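PA-I Galactophilic Lectin (PDB 6YGQ) probably binds galactose-type sugars through a bound calcium ion, as expected of a PA-IL-like bacterial lectin domain. Local coordinates at residues L114-A119 with F132-Y137. Sequence-based numbering, arbitrary orientation.
Sequences LTLFFA and FSVEVY
Leu114, Leu116 and Phe118 meet Phe132, Val134 and Val136 across the middle of a beta-sandwich, the jelly-roll-like fold of PA-IL-type lectins. Segments 114-118 and 132-137, from different sheets, run nearly antiparallel (156°), with axes 9.7 Å apart at closest approach. No hydrogen bond joins them, so side chains do all the bridging, and all six are buried.

The aliphatic part is built from branch ends. CD1 of Leu116 sits 3.6 Å from CG1 of Val134, the two side chains crossing obliquely; the same CD1 also lies 4.3 Å from CG2 of Val136, so one methyl spans two valines. Leu114 meets Val136 more loosely, tip to tip, with CD2 4.2 Å from CG2. Around these methyls, Ile52 packs on Val134 and Val30 on Leu116, both from the sheet that holds 132-137, while Ala90 covers Leu114 from its own sheet.

The aromatic part closes the layer at the end nearer the calcium. The CB of Phe118 does not point at 132-137, but with CG anti to the backbone N (chi1 -180°), beside the carbonyl carbon, the ring still reaches Phe132, and the two side chains cross at about a right angle. The ring planes are inclined at 51°, with centroids 5.8 Å apart. Ala58 touches both phenylalanine side chains, and Phe118 also packs on Asn128, one of the calcium ligands; its side chain is about 6 Å from the ion, so Phe118 lies next to the metal site. CE2 of Phe132 comes up to the edge of the Phe118 ring, near its plane, 3.6 Å from Phe118 CD2.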
ATOM      1  N   LEU A 114     -20.605   2.108   0.271  1.00 17.79           N
ATOM      2  CA  LEU A 114     -19.307   1.588  -0.125  1.00 16.99           C
ATOM      3  C   LEU A 114     -19.076   0.201   0.456  1.00 17.02           C
ATOM      4  O   LEU A 114     -19.180  -0.005   1.670  1.00 16.86           O
ATOM      5  CB  LEU A 114     -18.199   2.534   0.338  1.00 17.22           C
ATOM      6  CG  LEU A 114     -16.754   2.070   0.144  1.00 17.83           C
ATOM      7  CD1 LEU A 114     -16.444   1.931  -1.335  1.00 17.92           C
ATOM      8  CD2 LEU A 114     -15.778   3.032   0.811  1.00 19.21           C
ATOM      9  N   THR A 115     -18.750  -0.743  -0.419  1.00 17.58           N
ATOM     10  CA  THR A 115     -18.266  -2.060  -0.035  1.00 16.63           C
ATOM     11  C   THR A 115     -16.818  -2.200  -0.485  1.00 16.18           C
ATOM     12  O   THR A 115     -16.431  -1.683  -1.539  1.00 16.35           O
ATOM     13  CB  THR A 115     -19.129  -3.162  -0.648  1.00 17.25           C
ATOM     14  OG1 THR A 115     -20.373  -3.226   0.060  1.00 17.60           O
ATOM     15  CG2 THR A 115     -18.439  -4.515  -0.568  1.00 19.14           C
ATOM     16  N   LEU A 116     -16.018  -2.871   0.332  1.00 16.81           N
ATOM     17  CA  LEU A 116     -14.633  -3.189   0.015  1.00 14.66           C
ATOM     18  C   LEU A 116     -14.497  -4.703   0.037  1.00 14.44           C
ATOM     19  O   LEU A 116     -14.968  -5.354   0.975  1.00 15.25           O
ATOM     20  CB  LEU A 116     -13.680  -2.526   1.008  1.00 13.77           C
ATOM     21  CG  LEU A 116     -13.759  -0.996   1.025  1.00 16.27           C
ATOM     22  CD1 LEU A 116     -13.140  -0.420   2.291  1.00 18.24           C
ATOM     23  CD2 LEU A 116     -13.086  -0.419  -0.213  1.00 17.32           C
ATOM     24  N   PHE A 117     -13.887  -5.268  -1.001  1.00 13.60           N
ATOM     25  CA  PHE A 117     -13.835  -6.715  -1.124  1.00 14.42           C
ATOM     26  C   PHE A 117     -12.497  -7.158  -1.692  1.00 14.75           C
ATOM     27  O   PHE A 117     -11.792  -6.395  -2.359  1.00 14.99           O
ATOM     28  CB  PHE A 117     -15.013  -7.248  -1.980  1.00 15.22           C
ATOM     29  CG  PHE A 117     -14.883  -6.990  -3.459  1.00 16.92           C
ATOM     30  CD1 PHE A 117     -15.279  -5.781  -4.008  1.00 19.08           C
ATOM     31  CD2 PHE A 117     -14.390  -7.971  -4.305  1.00 17.31           C
ATOM     32  CE1 PHE A 117     -15.169  -5.549  -5.371  1.00 19.81           C
ATOM     33  CE2 PHE A 117     -14.273  -7.746  -5.667  1.00 17.76           C
ATOM     34  CZ  PHE A 117     -14.665  -6.534  -6.201  1.00 18.28           C
ATOM     35  N   PHE A 118     -12.144  -8.399  -1.360  1.00 11.82           N
ATOM     36  CA  PHE A 118     -10.987  -9.089  -1.911  1.00 11.44           C
ATOM     37  C   PHE A 118     -11.397  -9.756  -3.216  1.00 10.90           C
ATOM     38  O   PHE A 118     -12.412 -10.458  -3.270  1.00 11.67           O
ATOM     39  CB  PHE A 118     -10.473 -10.123  -0.906  1.00 12.41           C
ATOM     40  CG  PHE A 118      -9.275 -10.897  -1.375  1.00 11.95           C
ATOM     41  CD1 PHE A 118      -9.427 -12.131  -1.987  1.00 12.72           C
ATOM     42  CD2 PHE A 118      -7.995 -10.401  -1.186  1.00 11.80           C
ATOM     43  CE1 PHE A 118      -8.325 -12.850  -2.415  1.00 13.61           C
ATOM     44  CE2 PHE A 118      -6.890 -11.114  -1.614  1.00 12.94           C
ATOM     45  CZ  PHE A 118      -7.056 -12.343  -2.228  1.00 13.75           C
ATOM     46  N   ALA A 119     -10.616  -9.532  -4.268  1.00 13.05           N
ATOM     47  CA  ALA A 119     -10.946 -10.020  -5.600  1.00 15.69           C
ATOM     48  C   ALA A 119     -10.449 -11.452  -5.771  1.00 17.01           C
ATOM     49  O   ALA A 119      -9.253 -11.722  -5.629  1.00 18.29           O
ATOM     50  CB  ALA A 119     -10.336  -9.113  -6.668  1.00 17.10           C
ATOM     51  N   PHE A 132      -7.177  -7.657   4.855  1.00 14.45           N
ATOM     52  CA  PHE A 132      -6.591  -6.342   4.658  1.00 13.95           C
ATOM     53  C   PHE A 132      -7.171  -5.382   5.692  1.00 15.11           C
ATOM     54  O   PHE A 132      -8.352  -5.468   6.042  1.00 16.93           O
ATOM     55  CB  PHE A 132      -6.860  -5.803   3.250  1.00 12.24           C
ATOM     56  CG  PHE A 132      -6.213  -6.604   2.144  1.00 12.61           C
ATOM     57  CD1 PHE A 132      -4.991  -7.230   2.330  1.00 12.76           C
ATOM     58  CD2 PHE A 132      -6.834  -6.721   0.908  1.00 13.45           C
ATOM     59  CE1 PHE A 132      -4.406  -7.960   1.309  1.00 12.84           C
ATOM     60  CE2 PHE A 132      -6.253  -7.449  -0.116  1.00 12.35           C
ATOM     61  CZ  PHE A 132      -5.039  -8.068   0.085  1.00 11.91           C
ATOM     62  N   SER A 133      -6.323  -4.488   6.191  1.00 14.46           N
ATOM     63  CA  SER A 133      -6.758  -3.352   6.991  1.00 15.84           C
ATOM     64  C   SER A 133      -6.934  -2.155   6.066  1.00 16.18           C
ATOM     65  O   SER A 133      -6.013  -1.802   5.324  1.00 16.32           O
ATOM     66  CB  SER A 133      -5.736  -3.031   8.080  1.00 17.39           C
ATOM     67  OG  SER A 133      -5.664  -4.077   9.028  1.00 20.01           O
ATOM     68  N   VAL A 134      -8.112  -1.534   6.110  1.00 14.87           N
ATOM     69  CA  VAL A 134      -8.463  -0.461   5.188  1.00 15.55           C
ATOM     70  C   VAL A 134      -8.993   0.733   5.969  1.00 16.51           C
ATOM     71  O   VAL A 134      -9.802   0.576   6.891  1.00 16.55           O
ATOM     72  CB  VAL A 134      -9.508  -0.925   4.149  1.00 15.58           C
ATOM     73  CG1 VAL A 134      -9.725   0.157   3.102  1.00 15.66           C
ATOM     74  CG2 VAL A 134      -9.086  -2.236   3.500  1.00 14.18           C
ATOM     75  N   GLU A 135      -8.538   1.926   5.590  1.00 17.68           N
ATOM     76  CA  GLU A 135      -9.028   3.185   6.132  1.00 20.55           C
ATOM     77  C   GLU A 135      -9.663   4.001   5.012  1.00 19.87           C
ATOM     78  O   GLU A 135      -9.209   3.959   3.864  1.00 18.62           O
ATOM     79  CB  GLU A 135      -7.896   3.992   6.786  1.00 22.38           C
ATOM     80  CG  GLU A 135      -7.124   3.247   7.868  1.00 23.75           C
ATOM     81  CD  GLU A 135      -5.731   3.820   8.102  1.00 25.30           C
ATOM     82  OE1 GLU A 135      -5.462   4.958   7.656  1.00 25.35           O
ATOM     83  OE2 GLU A 135      -4.904   3.131   8.737  1.00 26.85           O
ATOM     84  N   VAL A 136     -10.715   4.748   5.348  1.00 15.22           N
ATOM     85  CA  VAL A 136     -11.413   5.606   4.396  1.00 15.33           C
ATOM     86  C   VAL A 136     -11.517   7.005   4.990  1.00 16.94           C
ATOM     87  O   VAL A 136     -11.969   7.167   6.131  1.00 18.58           O
ATOM     88  CB  VAL A 136     -12.814   5.069   4.049  1.00 16.23           C
ATOM     89  CG1 VAL A 136     -13.466   5.933   2.973  1.00 17.45           C
ATOM     90  CG2 VAL A 136     -12.734   3.621   3.599  1.00 14.86           C
ATOM     91  N   TYR A 137     -11.121   8.010   4.210  1.00 18.97           N
ATOM     92  CA  TYR A 137     -11.103   9.399   4.644  1.00 20.29           C
ATOM     93  C   TYR A 137     -11.958  10.252   3.717  1.00 21.01           C
ATOM     94  O   TYR A 137     -12.004  10.015   2.506  1.00 21.46           O
ATOM     95  CB  TYR A 137      -9.670   9.953   4.662  1.00 20.69           C
ATOM     96  CG  TYR A 137      -8.754   9.238   5.621  1.00 21.36           C
ATOM     97  CD1 TYR A 137      -8.053   8.104   5.231  1.00 19.58           C
ATOM     98  CD2 TYR A 137      -8.595   9.692   6.921  1.00 23.38           C
ATOM     99  CE1 TYR A 137      -7.218   7.446   6.112  1.00 18.79           C
ATOM    100  CE2 TYR A 137      -7.765   9.042   7.806  1.00 23.03           C
ATOM    101  CZ  TYR A 137      -7.078   7.922   7.397  1.00 20.70           C
ATOM    102  OH  TYR A 137      -6.251   7.276   8.285  1.00 21.33           O
TER